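Local coordinates for ADP-ribosylation factor-binding protein GGA1 (Saccharomyces cerevisiae, PDB 5CN2) that may help regulate membrane traffic through the trans-Golgi network, binding ARF1 and ARF2, the chain here being its C-terminal gamma-adaptin ear (GAE) domain, at residues Q67-N72 with D80-I85. Residues are numbered along the deposited sequence; the frame is centred on the assembly and turned at random.
Sequences QPQSGN and DGIKQI
Ser70 meets Lys83 through a chi1 of 61°, which sets OG between its own backbone N and carbonyl carbon, facing the strand. There OG accepts Lys83 N at 3.1 Å, in a nearly straight bond (N-H...O 173°), while Ser70 N donates to Lys83 O at 3.0 Å. Lys83 thus has both backbone polar groups engaged by one serine, whose hydroxyl stands in for a strand carbonyl. Farther along, Gln67 N donates to Ile85 O at 3.0 Å; the Gln67 side chain then runs alongside that of Ile85, NE2 lying 3.7 Å from CG2. Between these two bonded points, Gln84 has CG anti to its backbone N (chi1 -179°) and stays extended, so its methylenes pass Gln69 with CB 4.1 Å from Gln69 CA and its amide arrives near the carbonyl of Gln67. An alanine in place of Gln84 would probably leave a gap beside Gln69 and the Gln67 carbonyl without its neighbouring amide. Ile82 fills the other end: its CG2 reaches Gly71 O at 3.4 Å and its CD1 rests 3.7 Å from Asn72 CA. The two segments run roughly antiparallel, and 67-72, in the loop after edge strand 63-66, still pairs with strand 78-89 through the bonds at Ser70 and Gln67. On its other flank strand 78-89 pairs with strand 34-43, Ile82 bonding Tyr41 and Gln84 bonding Ile39 through the backbone. The chemistry implies an irregular, side-chain-assisted continuation of sheet pairing at the surface of this immunoglobulin-like ear, with Ile82 and Gln84 buried, Gln84 packing also on Leu54 of strand 52-56.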
loop_
_atom_site.group_PDB
_atom_site.type_symbol
_atom_site.label_atom_id
_atom_site.label_comp_id
_atom_site.label_asym_id
_atom_site.label_seq_id
_atom_site.Cartn_x
_atom_site.Cartn_y
_atom_site.Cartn_z
ATOM N N GLN A 67 9.122 5.548 0.088
ATOM C CA GLN A 67 9.097 6.972 -0.175
ATOM C C GLN A 67 7.865 7.597 0.416
ATOM O O GLN A 67 6.871 6.935 0.622
ATOM C CB GLN A 67 9.129 7.242 -1.671
ATOM C CG GLN A 67 10.502 7.035 -2.277
ATOM C CD GLN A 67 10.476 7.254 -3.768
ATOM O OE1 GLN A 67 10.029 8.304 -4.223
ATOM N NE2 GLN A 67 10.927 6.265 -4.537
ATOM N N PRO A 68 7.928 8.888 0.692
ATOM C CA PRO A 68 6.782 9.492 1.343
ATOM C C PRO A 68 5.528 9.552 0.452
ATOM O O PRO A 68 5.609 9.634 -0.784
ATOM C CB PRO A 68 7.271 10.901 1.680
ATOM C CG PRO A 68 8.351 11.186 0.695
ATOM C CD PRO A 68 8.956 9.874 0.307
ATOM N N GLN A 69 4.381 9.517 1.100
ATOM C CA GLN A 69 3.130 9.634 0.400
ATOM C C GLN A 69 2.906 11.053 -0.092
ATOM O O GLN A 69 3.434 12.009 0.476
ATOM C CB GLN A 69 1.986 9.166 1.272
ATOM C CG GLN A 69 1.790 9.929 2.556
ATOM C CD GLN A 69 0.651 9.367 3.401
ATOM O OE1 GLN A 69 0.213 9.996 4.359
ATOM N NE2 GLN A 69 0.177 8.185 3.059
ATOM N N SER A 70 2.137 11.163 -1.169
ATOM C CA SER A 70 1.967 12.428 -1.892
ATOM C C SER A 70 1.148 13.390 -1.051
ATOM O O SER A 70 1.279 14.585 -1.198
ATOM C CB SER A 70 1.288 12.198 -3.242
ATOM O OG SER A 70 -0.010 11.638 -3.087
ATOM N N GLY A 71 0.330 12.848 -0.151
ATOM C CA GLY A 71 -0.529 13.638 0.708
ATOM C C GLY A 71 -1.086 12.720 1.768
ATOM O O GLY A 71 -0.730 11.555 1.823
ATOM N N ASN A 72 -1.950 13.246 2.617
ATOM C CA ASN A 72 -2.558 12.461 3.687
ATOM C C ASN A 72 -4.066 12.690 3.860
ATOM O O ASN A 72 -4.669 12.286 4.867
ATOM C CB ASN A 72 -1.785 12.693 5.000
ATOM C CG ASN A 72 -2.073 14.042 5.672
ATOM O OD1 ASN A 72 -1.759 14.182 6.851
ATOM N ND2 ASN A 72 -2.665 15.019 4.967
ATOM N N ASP A 80 -7.627 7.207 -6.302
ATOM C CA ASP A 80 -6.183 7.451 -6.398
ATOM C C ASP A 80 -5.797 8.853 -5.907
ATOM O O ASP A 80 -4.961 9.502 -6.500
ATOM C CB ASP A 80 -5.702 7.277 -7.847
ATOM C CG ASP A 80 -5.883 5.849 -8.399
ATOM O OD1 ASP A 80 -6.178 4.881 -7.661
ATOM O OD2 ASP A 80 -5.681 5.687 -9.622
ATOM N N GLY A 81 -6.419 9.333 -4.836
ATOM C CA GLY A 81 -6.102 10.666 -4.299
ATOM C C GLY A 81 -4.749 10.788 -3.597
ATOM O O GLY A 81 -4.222 11.892 -3.425
ATOM N N ILE A 82 -4.212 9.649 -3.172
ATOM C CA ILE A 82 -2.872 9.557 -2.593
ATOM C C ILE A 82 -2.127 8.428 -3.308
ATOM O O ILE A 82 -2.673 7.348 -3.535
ATOM C CB ILE A 82 -2.923 9.283 -1.081
ATOM C CG1 ILE A 82 -3.631 10.426 -0.336
ATOM C CG2 ILE A 82 -1.515 9.165 -0.508
ATOM C CD1 ILE A 82 -3.911 10.103 1.115
ATOM N N LYS A 83 -0.899 8.722 -3.700
ATOM C CA LYS A 83 0.014 7.763 -4.302
ATOM C C LYS A 83 1.246 7.641 -3.381
ATOM O O LYS A 83 1.676 8.626 -2.750
ATOM C CB LYS A 83 0.439 8.277 -5.680
ATOM C CG LYS A 83 1.381 7.362 -6.457
ATOM C CD LYS A 83 2.326 8.127 -7.390
ATOM C CE LYS A 83 1.807 8.159 -8.813
ATOM N NZ LYS A 83 2.530 9.146 -9.665
ATOM N N GLN A 84 1.824 6.448 -3.320
ATOM C CA GLN A 84 3.038 6.224 -2.533
ATOM C C GLN A 84 3.915 5.139 -3.115
ATOM O O GLN A 84 3.483 3.982 -3.207
ATOM C CB GLN A 84 2.687 5.843 -1.099
ATOM C CG GLN A 84 3.935 5.635 -0.244
ATOM C CD GLN A 84 3.671 5.556 1.242
ATOM O OE1 GLN A 84 4.512 5.991 2.033
ATOM N NE2 GLN A 84 2.520 5.011 1.635
ATOM N N ILE A 85 5.148 5.510 -3.448
ATOM C CA ILE A 85 6.119 4.616 -4.080
ATOM C C ILE A 85 6.946 3.834 -3.061
ATOM O O ILE A 85 7.412 4.379 -2.060
ATOM C CB ILE A 85 7.132 5.375 -4.951
ATOM C CG1 ILE A 85 6.439 6.347 -5.903
ATOM C CG2 ILE A 85 7.994 4.391 -5.742
ATOM C CD1 ILE A 85 5.480 5.669 -6.849
#